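Local coordinates for geranyltranstransferase (Roseobacter denitrificans, PDB 4LLS), which probably condenses isopentenyl diphosphate with allylic diphosphates such as farnesyl diphosphate, building longer prenyl diphosphates in a metal-dependent reaction, at residues 56-61 against 117-122; 191-196 against 261-266; 224-229 against 283-288; 237-242 against 255-260. One frame throughout, in Å; residues are numbered along the deposited sequence. Where two conformers were deposited one is given.

Contact 1: residues 56-61 against 117-122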
loop_
_atom_site.group_PDB
_atom_site.type_symbol
_atom_site.label_atom_id
_atom_site.label_comp_id
_atom_site.label_asym_id
_atom_site.label_seq_id
_atom_site.Cartn_x
_atom_site.Cartn_y
_atom_site.Cartn_z
ATOM N N ALA A 56 14.823 3.573 -0.844
ATOM C CA ALA A 56 15.730 3.690 -1.964
ATOM C C ALA A 56 16.507 2.381 -2.142
ATOM O O ALA A 56 16.713 1.902 -3.271
ATOM C CB ALA A 56 16.693 4.824 -1.733
ATOM N N HIS A 57 16.909 1.778 -1.034
ATOM C CA HIS A 57 17.630 0.505 -1.073
ATOM C C HIS A 57 16.790 -0.549 -1.787
ATOM O O HIS A 57 17.274 -1.333 -2.600
ATOM C CB HIS A 57 17.941 0.075 0.347
ATOM C CG HIS A 57 18.882 -1.078 0.454
ATOM N ND1 HIS A 57 18.483 -2.361 0.741
ATOM C CD2 HIS A 57 20.235 -1.105 0.414
ATOM C CE1 HIS A 57 19.550 -3.137 0.870
ATOM N NE2 HIS A 57 20.620 -2.401 0.649
ATOM N N ALA A 58 15.536 -0.645 -1.373
ATOM C CA ALA A 58 14.632 -1.679 -1.842
ATOM C C ALA A 58 14.213 -1.537 -3.294
ATOM O O ALA A 58 13.776 -2.537 -3.927
ATOM C CB ALA A 58 13.376 -1.691 -0.967
ATOM N N THR A 59 14.289 -0.327 -3.825
ATOM C CA THR A 59 13.924 -0.078 -5.174
ATOM C C THR A 59 15.091 -0.023 -6.153
ATOM O O THR A 59 14.867 0.148 -7.340
ATOM C CB THR A 59 13.078 1.211 -5.305
ATOM O OG1 THR A 59 13.736 2.332 -4.683
ATOM C CG2 THR A 59 11.710 1.005 -4.703
ATOM N N SER A 60 16.325 -0.081 -5.650
ATOM C CA SER A 60 17.497 -0.062 -6.482
ATOM C C SER A 60 17.703 -1.461 -7.073
ATOM O O SER A 60 17.414 -2.478 -6.446
ATOM C CB SER A 60 18.705 0.401 -5.671
ATOM O OG SER A 60 19.035 -0.528 -4.683
ATOM N N GLY A 61 18.175 -1.491 -8.299
ATOM C CA GLY A 61 18.498 -2.733 -8.932
ATOM C C GLY A 61 17.262 -3.488 -9.375
ATOM O O GLY A 61 16.162 -2.948 -9.421
ATOM N N PRO A 117 22.251 -6.917 1.294
ATOM C CA PRO A 117 21.450 -7.301 2.447
ATOM C C PRO A 117 20.023 -6.814 2.259
ATOM O O PRO A 117 19.795 -5.754 1.648
ATOM C CB PRO A 117 22.095 -6.539 3.606
ATOM C CG PRO A 117 23.472 -6.200 3.154
ATOM C CD PRO A 117 23.456 -6.145 1.655
ATOM N N THR A 118 19.093 -7.611 2.743
ATOM C CA THR A 118 17.711 -7.189 2.805
ATOM C C THR A 118 17.495 -6.044 3.789
ATOM O O THR A 118 18.318 -5.758 4.656
ATOM C CB THR A 118 16.828 -8.372 3.174
ATOM O OG1 THR A 118 17.382 -9.054 4.315
ATOM C CG2 THR A 118 16.727 -9.307 2.039
ATOM N N VAL A 119 16.366 -5.352 3.659
ATOM C CA VAL A 119 16.130 -4.187 4.459
ATOM C C VAL A 119 16.195 -4.494 5.957
ATOM O O VAL A 119 16.735 -3.697 6.728
ATOM C CB VAL A 119 14.794 -3.498 4.093
ATOM C CG1 VAL A 119 14.439 -2.420 5.089
ATOM C CG2 VAL A 119 14.929 -2.899 2.704
ATOM N N HIS A 120 15.528 -5.565 6.393
ATOM C CA HIS A 120 15.471 -5.849 7.823
ATOM C C HIS A 120 16.845 -6.211 8.384
ATOM O O HIS A 120 17.056 -6.108 9.570
ATOM C CB HIS A 120 14.489 -6.927 8.145
ATOM C CG HIS A 120 14.742 -8.223 7.472
ATOM N ND1 HIS A 120 15.389 -9.276 8.093
ATOM C CD2 HIS A 120 14.414 -8.660 6.238
ATOM C CE1 HIS A 120 15.455 -10.293 7.253
ATOM N NE2 HIS A 120 14.841 -9.954 6.136
ATOM N N LYS A 121 17.724 -6.698 7.520
ATOM C CA LYS A 121 19.106 -7.023 7.927
ATOM C C LYS A 121 19.972 -5.779 8.030
ATOM O O LYS A 121 20.712 -5.600 9.000
ATOM C CB LYS A 121 19.718 -8.021 6.942
ATOM C CG LYS A 121 19.323 -9.459 7.182
ATOM C CD LYS A 121 19.985 -9.980 8.446
ATOM C CE LYS A 121 19.273 -11.207 8.975
ATOM N NZ LYS A 121 19.863 -11.663 10.264
ATOM N N LYS A 122 19.873 -4.885 7.049
ATOM C CA LYS A 122 20.633 -3.655 7.030
ATOM C C LYS A 122 20.142 -2.641 8.065
ATOM O O LYS A 122 20.906 -1.841 8.598
ATOM C CB LYS A 122 20.627 -3.058 5.626
ATOM C CG LYS A 122 21.490 -1.827 5.438
ATOM C CD LYS A 122 21.739 -1.567 3.961
ATOM C CE LYS A 122 22.355 -0.201 3.712
ATOM N NZ LYS A 122 23.707 -0.098 4.307
#
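The imidazole of His57 projects from the last turn of helix 50-59 toward Pro117, Val119 and Lys122. CG lies anti to the backbone N (chi1 -170°), which carries the ring off the helix and presents one edge, close to the ring plane, to the carbonyl oxygen of Pro117. The modelled approach there is too short and the imidazole is probably turned over, so which ring atom faces this oxygen remains doubtful.

Val119 and His57 run past each other in opposite directions, the CG2 branch of the valine meeting the ring from an oblique side. The same methyl also touches the helix beneath, with Val119 CG2 4.2 Å from Ala58 CB. From the end of the short helix 119-122, Lys122 crosses the imidazole aslant. Its chain is extended as far as CE and bends only at chi4 (65°), so that the methylenes CD and CE, rather than the ammonium group, lie against the ring. Trp123 adds an edge-to-face ring contact to His57.

On the helix side, Ser60 OG donates to His57 O at 2.8 Å, coming from above the carbonyl plane. Across the contact, Thr118 OG1 is hydrogen-bonded to Asp110 O, which ties the start of helix 119-122 to the loop following the first aspartate-rich motif of this prenyl synthase fold; Asp102 and Asp108 of that motif bind calcium.

The contact is thus a small surface patch, 200 Å² in all, in which a lysine contributes its hydrocarbon part; its nearby ammonium group would probably disfavour protonation of the imidazole.

Contact 2: residues 191-196 against 261-266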
loop_
_atom_site.group_PDB
_atom_site.type_symbol
_atom_site.label_atom_id
_atom_site.label_comp_id
_atom_site.label_asym_id
_atom_site.label_seq_id
_atom_site.Cartn_x
_atom_site.Cartn_y
_atom_site.Cartn_z
ATOM N N ASP A 191 -2.708 -27.855 -10.800
ATOM C CA ASP A 191 -3.755 -26.825 -10.823
ATOM C C ASP A 191 -3.657 -25.870 -9.629
ATOM O O ASP A 191 -3.813 -24.656 -9.768
ATOM C CB ASP A 191 -5.150 -27.474 -10.839
ATOM C CG ASP A 191 -5.528 -28.015 -12.205
ATOM O OD1 ASP A 191 -4.847 -27.704 -13.203
ATOM O OD2 ASP A 191 -6.474 -28.830 -12.267
ATOM N N GLU A 192 -3.408 -26.417 -8.448
ATOM C CA GLU A 192 -3.327 -25.612 -7.235
ATOM C C GLU A 192 -2.112 -24.659 -7.271
ATOM O O GLU A 192 -2.232 -23.480 -6.896
ATOM C CB GLU A 192 -3.281 -26.514 -5.999
ATOM C CG GLU A 192 -4.646 -27.075 -5.629
ATOM C CD GLU A 192 -4.586 -28.125 -4.535
ATOM O OE1 GLU A 192 -3.635 -28.945 -4.539
ATOM O OE2 GLU A 192 -5.477 -28.116 -3.659
ATOM N N ILE A 193 -0.952 -25.144 -7.707
ATOM C CA ILE A 193 0.199 -24.240 -7.718
ATOM C C ILE A 193 0.024 -23.222 -8.833
ATOM O O ILE A 193 0.500 -22.086 -8.719
ATOM C CB ILE A 193 1.587 -24.900 -7.781
ATOM C CG1 ILE A 193 1.804 -25.691 -9.035
ATOM C CG2 ILE A 193 1.866 -25.796 -6.572
ATOM C CD1 ILE A 193 3.284 -25.955 -9.250
ATOM N N THR A 194 -0.753 -23.566 -9.856
ATOM C CA THR A 194 -0.987 -22.622 -10.933
ATOM C C THR A 194 -1.913 -21.489 -10.473
ATOM O O THR A 194 -1.648 -20.302 -10.724
ATOM C CB THR A 194 -1.549 -23.330 -12.191
ATOM O OG1 THR A 194 -0.595 -24.291 -12.654
ATOM C CG2 THR A 194 -1.800 -22.311 -13.265
ATOM N N ARG A 195 -2.951 -21.819 -9.709
ATOM C CA ARG A 195 -3.837 -20.794 -9.158
ATOM C C ARG A 195 -3.103 -19.867 -8.195
ATOM O O ARG A 195 -3.285 -18.661 -8.213
ATOM C CB ARG A 195 -5.023 -21.449 -8.464
ATOM C CG ARG A 195 -5.511 -20.684 -7.246
ATOM C CD ARG A 195 -6.558 -19.645 -7.602
ATOM N NE ARG A 195 -7.211 -19.140 -6.394
ATOM C CZ ARG A 195 -8.013 -19.867 -5.618
ATOM N NH1 ARG A 195 -8.301 -21.119 -5.945
ATOM N NH2 ARG A 195 -8.527 -19.345 -4.512
ATOM N N LEU A 196 -2.244 -20.449 -7.391
ATOM C CA LEU A 196 -1.401 -19.687 -6.492
ATOM C C LEU A 196 -0.488 -18.719 -7.291
ATOM O O LEU A 196 -0.388 -17.508 -6.945
ATOM C CB LEU A 196 -0.572 -20.683 -5.701
ATOM C CG LEU A 196 0.072 -20.186 -4.431
ATOM C CD1 LEU A 196 0.187 -21.366 -3.476
ATOM C CD2 LEU A 196 1.425 -19.628 -4.829
ATOM N N GLY A 261 9.617 -27.117 2.076
ATOM C CA GLY A 261 8.612 -28.096 1.671
ATOM C C GLY A 261 7.589 -27.501 0.714
ATOM O O GLY A 261 6.385 -27.698 0.886
ATOM N N LYS A 262 8.074 -26.689 -0.231
ATOM C CA LYS A 262 7.240 -26.083 -1.267
ATOM C C LYS A 262 7.110 -27.000 -2.479
ATOM O O LYS A 262 8.094 -27.467 -3.044
ATOM C CB LYS A 262 7.840 -24.749 -1.719
ATOM C CG LYS A 262 7.862 -23.669 -0.648
ATOM C CD LYS A 262 7.542 -22.296 -1.218
ATOM C CE LYS A 262 6.141 -22.221 -1.799
ATOM N NZ LYS A 262 5.140 -22.956 -0.974
ATOM N N ALA A 263 5.872 -27.273 -2.854
ATOM C CA ALA A 263 5.559 -27.751 -4.190
ATOM C C ALA A 263 5.757 -26.593 -5.163
ATOM O O ALA A 263 5.226 -25.519 -4.970
ATOM C CB ALA A 263 4.117 -28.212 -4.239
ATOM N N THR A 264 6.531 -26.840 -6.203
ATOM C CA THR A 264 6.755 -25.840 -7.238
ATOM C C THR A 264 6.641 -26.543 -8.569
ATOM O O THR A 264 6.501 -27.763 -8.659
ATOM C CB THR A 264 8.151 -25.210 -7.132
ATOM O OG1 THR A 264 9.136 -26.130 -7.590
ATOM C CG2 THR A 264 8.477 -24.752 -5.719
ATOM N N PHE A 265 6.701 -25.791 -9.649
ATOM C CA PHE A 265 6.608 -26.409 -10.929
ATOM C C PHE A 265 7.720 -27.425 -11.137
ATOM O O PHE A 265 7.534 -28.412 -11.838
ATOM C CB PHE A 265 6.599 -25.348 -12.037
ATOM C CG PHE A 265 5.330 -24.547 -12.084
ATOM C CD1 PHE A 265 4.155 -25.117 -12.521
ATOM C CD2 PHE A 265 5.290 -23.266 -11.522
ATOM C CE1 PHE A 265 2.968 -24.400 -12.494
ATOM C CE2 PHE A 265 4.089 -22.562 -11.450
ATOM C CZ PHE A 265 2.936 -23.135 -11.928
ATOM N N VAL A 266 8.873 -27.192 -10.544
ATOM C CA VAL A 266 10.007 -28.074 -10.740
ATOM C C VAL A 266 9.872 -29.317 -9.876
ATOM O O VAL A 266 10.117 -30.409 -10.359
ATOM C CB VAL A 266 11.338 -27.365 -10.446
ATOM C CG1 VAL A 266 12.482 -28.370 -10.458
ATOM C CG2 VAL A 266 11.572 -26.268 -11.480
#
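One face of the Phe265 ring is covered by the CD1 methyl of Ile193, and its edge is met in plane by the hydroxyl of Thr194. The methyl stands over the ring centre in a CH-pi contact, Ile193 CD1 being 3.6 Å from the centroid and 14° off the normal. At the edge, Thr194 OG1 lies 3.6 Å from Phe265 CE1; this hydroxyl is hydrogen-bonded to Leu190 O of its own helix. In the all-helical prenyl synthase fold the contact seats the N-terminus of helix 265-269, and the linker leading into it, on the beginning of helix 190-215.

Ile193 places CG1 between its backbone N and carbonyl carbon (chi1 63°), the crowded position, and this sends CD1 toward the phenyl ring and the peptide before it, with Ile193 CD1 3.4 Å from Phe265 N. The other branch turns to the linker, Ile193 CG2 packing 4.0 Å from Ala263 CB. Replacing Phe265 by an alanine would probably leave the end of Ile193 without the face it rests on and open a gap beside Leu232 and Ile236 of helix 221-244.

The linker begins with a Schellman motif at Gly261. Beyond it, Lys262 makes a salt bridge with Asp178, while Arg195 pairs with Glu47 of the second subunit. At the N-cap, Thr264 OG1 accepts a weak bond from Val266 N, 3.2 Å long and bent to 133° at the hydrogen.

Contact 3: residues 224-229 against 283-288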
loop_
_atom_site.group_PDB
_atom_site.type_symbol
_atom_site.label_atom_id
_atom_site.label_comp_id
_atom_site.label_asym_id
_atom_site.label_seq_id
_atom_site.Cartn_x
_atom_site.Cartn_y
_atom_site.Cartn_z
ATOM N N LYS A 224 -3.401 -9.118 -22.159
ATOM C CA LYS A 224 -3.756 -9.948 -21.013
ATOM C C LYS A 224 -3.376 -11.420 -21.275
ATOM O O LYS A 224 -2.810 -12.081 -20.406
ATOM C CB LYS A 224 -5.228 -9.777 -20.670
ATOM C CG LYS A 224 -5.634 -10.516 -19.406
ATOM C CD LYS A 224 -7.112 -10.291 -19.090
ATOM C CE LYS A 224 -7.492 -10.940 -17.766
ATOM N NZ LYS A 224 -8.744 -10.350 -17.218
ATOM N N ARG A 225 -3.701 -11.933 -22.458
ATOM C CA ARG A 225 -3.337 -13.311 -22.815
ATOM C C ARG A 225 -1.830 -13.499 -22.851
ATOM O O ARG A 225 -1.296 -14.488 -22.341
ATOM C CB ARG A 225 -3.922 -13.729 -24.151
ATOM C CG ARG A 225 -5.277 -14.396 -24.056
ATOM C CD ARG A 225 -5.678 -14.974 -25.402
ATOM N NE ARG A 225 -5.823 -13.937 -26.415
ATOM C CZ ARG A 225 -6.865 -13.117 -26.488
ATOM N NH1 ARG A 225 -7.869 -13.244 -25.624
ATOM N NH2 ARG A 225 -6.909 -12.181 -27.424
ATOM N N TYR A 226 -1.148 -12.555 -23.489
ATOM C CA TYR A 226 0.313 -12.541 -23.477
ATOM C C TYR A 226 0.851 -12.687 -22.067
ATOM O O TYR A 226 1.741 -13.487 -21.789
ATOM C CB TYR A 226 0.832 -11.266 -24.142
ATOM C CG TYR A 226 2.295 -10.958 -23.962
ATOM C CD1 TYR A 226 3.261 -11.618 -24.698
ATOM C CD2 TYR A 226 2.699 -9.972 -23.057
ATOM C CE1 TYR A 226 4.591 -11.280 -24.607
ATOM C CE2 TYR A 226 4.036 -9.645 -22.926
ATOM C CZ TYR A 226 4.985 -10.319 -23.697
ATOM O OH TYR A 226 6.317 -9.937 -23.574
ATOM N N ALA A 227 0.338 -11.865 -21.172
ATOM C CA ALA A 227 0.839 -11.812 -19.841
ATOM C C ALA A 227 0.528 -13.070 -19.043
ATOM O O ALA A 227 1.308 -13.434 -18.164
ATOM C CB ALA A 227 0.281 -10.616 -19.110
ATOM N N GLN A 228 -0.586 -13.724 -19.337
ATOM C CA GLN A 228 -0.914 -15.000 -18.649
ATOM C C GLN A 228 0.169 -16.047 -18.937
ATOM O O GLN A 228 0.792 -16.610 -18.015
ATOM C CB GLN A 228 -2.297 -15.501 -19.077
ATOM C CG GLN A 228 -3.423 -14.654 -18.503
ATOM C CD GLN A 228 -4.801 -14.908 -19.116
ATOM O OE1 GLN A 228 -4.921 -15.399 -20.238
ATOM N NE2 GLN A 228 -5.851 -14.502 -18.392
ATOM N N ALA A 229 0.554 -16.149 -20.193
ATOM C CA ALA A 229 1.631 -17.068 -20.573
ATOM C C ALA A 229 2.969 -16.602 -20.021
ATOM O O ALA A 229 3.794 -17.395 -19.544
ATOM C CB ALA A 229 1.722 -17.180 -22.063
ATOM N N ASP A 283 5.974 -19.794 -26.866
ATOM C CA ASP A 283 5.252 -19.819 -28.117
ATOM C C ASP A 283 3.861 -19.253 -27.923
ATOM O O ASP A 283 3.355 -18.539 -28.770
ATOM C CB ASP A 283 5.192 -21.258 -28.680
ATOM C CG ASP A 283 6.531 -21.735 -29.225
ATOM O OD1 ASP A 283 7.494 -20.952 -29.274
ATOM O OD2 ASP A 283 6.654 -22.936 -29.527
ATOM N N GLU A 284 3.217 -19.612 -26.810
ATOM C CA GLU A 284 1.891 -19.118 -26.488
ATOM C C GLU A 284 1.887 -17.619 -26.330
ATOM O O GLU A 284 1.042 -16.912 -26.887
ATOM C CB GLU A 284 1.335 -19.790 -25.232
ATOM C CG GLU A 284 1.029 -21.258 -25.453
ATOM C CD GLU A 284 0.513 -21.950 -24.198
ATOM O OE1 GLU A 284 -0.270 -21.330 -23.428
ATOM O OE2 GLU A 284 0.925 -23.109 -23.961
ATOM N N ALA A 285 2.895 -17.121 -25.631
ATOM C CA ALA A 285 3.043 -15.672 -25.452
ATOM C C ALA A 285 3.235 -14.959 -26.764
ATOM O O ALA A 285 2.529 -13.968 -27.059
ATOM C CB ALA A 285 4.217 -15.386 -24.537
ATOM N N CYS A 286 4.122 -15.487 -27.598
ATOM C CA CYS A 286 4.362 -14.869 -28.898
ATOM C C CYS A 286 3.119 -14.923 -29.794
ATOM O O CYS A 286 2.742 -13.923 -30.425
ATOM C CB CYS A 286 5.576 -15.483 -29.591
ATOM S SG CYS A 286 7.089 -15.043 -28.722
ATOM N N ASP A 287 2.409 -16.044 -29.779
ATOM C CA ASP A 287 1.186 -16.163 -30.561
ATOM C C ASP A 287 0.141 -15.108 -30.180
ATOM O O ASP A 287 -0.628 -14.654 -31.025
ATOM C CB ASP A 287 0.582 -17.562 -30.394
ATOM C CG ASP A 287 1.366 -18.644 -31.144
ATOM O OD1 ASP A 287 2.261 -18.328 -31.949
ATOM O OD2 ASP A 287 1.082 -19.834 -30.914
ATOM N N SER A 288 0.061 -14.785 -28.887
ATOM C CA SER A 288 -0.914 -13.844 -28.369
ATOM C C SER A 288 -0.680 -12.430 -28.909
ATOM O O SER A 288 -1.586 -11.617 -28.863
ATOM C CB SER A 288 -0.809 -13.794 -26.839
ATOM O OG SER A 288 -1.200 -15.007 -26.241
#
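Helices 221-244 and 271-288 run antiparallel here, and alanines and a serine at the interface allow their axes in these segments to come within 8.0 Å, at 170°. The apolar contacts centre on two alanines, Ala229 CB lying 3.9 Å from Ala285 CB, with the CB of Glu284 alongside. Where Tyr226 faces Ala285, the CA atoms approach to 4.6 Å.

The aromatic contact is made at an edge. With its CG anti to the backbone N (chi1 168°), the Tyr226 ring passes beside helix 271-288, and Tyr226 CD1 lies 3.4 Å from Ala285 O, which sits in the ring plane.

The polar element stays within one helix. Ser288 OG donates to Glu284 O at 3.0 Å, tilted 34° from the carbonyl plane, while Ser288 N reaches the same oxygen from the opposite face. The bond fixes the hydroxyl's rotation, while the serine CB faces the other backbone, Ser288 CB being 3.6 Å from Tyr226 N. A glycine in place of Ser288 would probably open a gap beside Tyr226 and leave Glu284 O without its hydroxyl donor.

Helix 297-308 packs against both partners, taking Tyr226 on Thr302 and Ala285 on Ala303, with Tyr226 OH hydrogen-bonded to Leu299 O; Ala227 meets Ala209 of helix 190-215.

Contact 4: residues 237-242 against 255-260. With CA (calcium ion), chain E; IPE (3-methylbut-3-enyl trihydrogen diphosphate), chain C.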
loop_
_atom_site.group_PDB
_atom_site.type_symbol
_atom_site.label_atom_id
_atom_site.label_comp_id
_atom_site.label_asym_id
_atom_site.label_seq_id
_atom_site.Cartn_x
_atom_site.Cartn_y
_atom_site.Cartn_z
ATOM N N ALA A 237 10.533 -20.350 -14.583
ATOM C CA ALA A 237 11.935 -20.009 -14.645
ATOM C C ALA A 237 12.499 -19.673 -13.288
ATOM O O ALA A 237 13.616 -20.067 -12.975
ATOM C CB ALA A 237 12.144 -18.845 -15.596
ATOM N N ASP A 238 11.762 -18.908 -12.491
ATOM C CA ASP A 238 12.174 -18.632 -11.121
ATOM C C ASP A 238 12.353 -19.910 -10.292
ATOM O O ASP A 238 13.253 -20.007 -9.484
ATOM C CB ASP A 238 11.188 -17.662 -10.438
ATOM C CG ASP A 238 11.694 -17.155 -9.090
ATOM O OD1 ASP A 238 11.183 -17.652 -8.052
ATOM O OD2 ASP A 238 12.721 -16.431 -9.027
ATOM N N ASP A 239 11.419 -20.841 -10.466
ATOM C CA ASP A 239 11.465 -22.116 -9.719
ATOM C C ASP A 239 12.675 -22.947 -10.174
ATOM O O ASP A 239 13.336 -23.603 -9.362
ATOM C CB ASP A 239 10.176 -22.883 -9.963
ATOM C CG ASP A 239 8.944 -22.286 -9.259
ATOM O OD1 ASP A 239 8.999 -21.326 -8.428
ATOM O OD2 ASP A 239 7.848 -22.801 -9.584
ATOM N N ILE A 240 12.979 -22.914 -11.458
ATOM C CA ILE A 240 14.194 -23.552 -11.991
ATOM C C ILE A 240 15.480 -22.933 -11.411
ATOM O O ILE A 240 16.414 -23.640 -11.018
ATOM C CB ILE A 240 14.211 -23.557 -13.544
ATOM C CG1 ILE A 240 13.125 -24.489 -14.112
ATOM C CG2 ILE A 240 15.585 -23.973 -14.069
ATOM C CD1 ILE A 240 12.831 -24.381 -15.597
ATOM N N LEU A 241 15.555 -21.604 -11.359
ATOM C CA LEU A 241 16.704 -20.913 -10.785
ATOM C C LEU A 241 16.924 -21.282 -9.323
ATOM O O LEU A 241 18.087 -21.331 -8.870
ATOM C CB LEU A 241 16.542 -19.372 -10.932
ATOM C CG LEU A 241 16.696 -18.797 -12.335
ATOM C CD1 LEU A 241 16.291 -17.318 -12.316
ATOM C CD2 LEU A 241 18.093 -18.968 -12.902
ATOM N N ASP A 242 15.853 -21.521 -8.568
ATOM C CA ASP A 242 16.016 -21.960 -7.186
ATOM C C ASP A 242 16.760 -23.308 -7.135
ATOM O O ASP A 242 17.398 -23.635 -6.125
ATOM C CB ASP A 242 14.695 -22.081 -6.417
ATOM C CG ASP A 242 14.935 -22.394 -4.940
ATOM O OD1 ASP A 242 15.491 -21.516 -4.234
ATOM O OD2 ASP A 242 14.570 -23.503 -4.469
ATOM N N GLY A 255 18.179 -23.040 -3.544
ATOM C CA GLY A 255 17.896 -24.277 -2.819
ATOM C C GLY A 255 16.877 -24.132 -1.707
ATOM O O GLY A 255 16.731 -25.026 -0.878
ATOM N N LYS A 256 16.094 -23.059 -1.736
ATOM C CA LYS A 256 15.214 -22.726 -0.621
ATOM C C LYS A 256 13.916 -23.528 -0.613
ATOM O O LYS A 256 13.336 -23.775 0.452
ATOM C CB LYS A 256 14.890 -21.231 -0.643
ATOM C CG LYS A 256 16.119 -20.353 -0.600
ATOM C CD LYS A 256 15.828 -19.026 0.058
ATOM C CE LYS A 256 15.011 -18.149 -0.879
ATOM N NZ LYS A 256 15.730 -16.902 -1.290
ATOM N N ASP A 257 13.368 -23.758 -1.800
ATOM C CA ASP A 257 12.004 -24.224 -1.929
ATOM C C ASP A 257 11.839 -25.609 -1.287
ATOM O O ASP A 257 10.891 -25.849 -0.542
ATOM C CB ASP A 257 11.609 -24.277 -3.417
ATOM C CG ASP A 257 11.398 -22.878 -4.022
ATOM O OD1 ASP A 257 11.236 -21.925 -3.228
ATOM O OD2 ASP A 257 11.325 -22.775 -5.276
ATOM N N ALA A 258 12.781 -26.496 -1.575
ATOM C CA ALA A 258 12.804 -27.835 -0.966
ATOM C C ALA A 258 12.793 -27.809 0.575
ATOM O O ALA A 258 11.993 -28.508 1.215
ATOM C CB ALA A 258 14.027 -28.599 -1.473
ATOM N N SER A 259 13.656 -26.988 1.154
ATOM C CA SER A 259 13.761 -26.895 2.598
ATOM C C SER A 259 12.459 -26.393 3.229
ATOM O O SER A 259 12.069 -26.849 4.310
ATOM C CB SER A 259 14.948 -26.005 2.994
ATOM O OG SER A 259 14.987 -25.839 4.397
ATOM N N ALA A 260 11.726 -25.537 2.523
ATOM C CA ALA A 260 10.448 -25.029 3.038
ATOM C C ALA A 260 9.296 -25.998 2.725
ATOM O O ALA A 260 8.137 -25.743 3.088
ATOM C CB ALA A 260 10.167 -23.646 2.465
HETATM CA CA CA E . 11.570 -18.292 -5.914
HETATM C C1 IPE C . 11.343 -11.886 -7.835
HETATM O O1 IPE C . 11.013 -11.149 -9.029
HETATM C C2 IPE C . 10.050 -12.215 -7.098
HETATM C C3 IPE C . 9.130 -13.048 -7.955
HETATM C C4 IPE C . 7.896 -12.643 -8.253
HETATM C C5 IPE C . 9.544 -14.430 -8.357
HETATM P PA IPE C . 12.165 -10.756 -10.059
HETATM O O1A IPE C . 12.971 -12.007 -10.441
HETATM O O2A IPE C . 11.515 -10.038 -11.152
HETATM O O3A IPE C . 13.093 -9.759 -9.247
HETATM P PB IPE C . 13.947 -8.416 -9.556
HETATM O O1B IPE C . 15.091 -8.435 -8.555
HETATM O O2B IPE C . 14.429 -8.494 -10.977
HETATM O O3B IPE C . 12.933 -7.312 -9.373
HETATM O O HOH W 1 13.812 -18.671 -6.868
HETATM O O HOH W 2 10.812 -20.412 -6.489
HETATM O O HOH W 3 11.799 -24.793 -7.202
HETATM O O HOH W 4 14.506 -26.224 -4.116
HETATM O O HOH W 5 12.264 -19.536 -4.051
#
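Asp239 and Asp257 are joined by a water that is itself a calcium ligand. The water donates both hydrogens, to Asp239 OD1 at 2.8 Å and to Asp257 OD2 at 2.7 Å, so the two carboxylates, their planes 89° apart, share it rather than touch. The calcium ion is held directly by Asp238 OD1 at 2.3 Å, three waters and two atoms from elsewhere in the structure, six ligands in all. With CG anti to the backbone N (chi1 -170°), the Asp238 carboxylate reaches the metal and also the substrate, Asp238 CG lying 3.5 Å from C5 of the bound isopentenyl diphosphate. Of the other metal waters, one donates to Asp257 OD1 and one to Asp238 O. Asp238, Asp239 and Asp242 form the second aspartate-rich DDxxD motif of trans-prenyl synthases, with only the first binding this ion directly.

In the next shell Asp242 fixes the turn that carries Asp257. Asp242 OD1 accepts Lys256 N at 3.0 Å through its syn lone pair, and Asp242 OD2 accepts Asp257 N at 2.9 Å, 32° out of the carboxylate plane; Asp242 O takes Gly255 N at 2.8 Å. These N-H groups, the metal and the waters probably offset the repulsion between Asp242 OD2 and Asp257 OD2.

Farther out, Asp238 OD2 forms a salt bridge with Lys252, Lys256 reaches Asp110, and Asp239 is oriented by Gln235. Helix 221-244 thus supplies the metal-binding wall, the weakly bonded helix 256-259 sits against its Asp242 end, beside the calcium, and helix 265-269 packs on Asp239 and Ile240 from Val266.

In the fold
From the N terminus, contact 1 closes first, bringing the chain after the first aspartate-rich motif back to helix 50-59 before any other contact opens. Contact 2 starts at helix 190-215 and closes at 261-266. Contact 3 opens on helix 221-244 before that closure and ends on helix 271-288, so the two cross. Contact 4 lies within the spans of both and shares helix 221-244 with contact 3. Contacts 2 and 4 touch: Phe265 N lies 3.2 Å from Asp239 OD2, a probable hydrogen bond that joins helix 221-244 to the start of helix 265-269. Contacts 1 and 3 sit on opposite sides of the chain's centre, their centres about 32 Å apart.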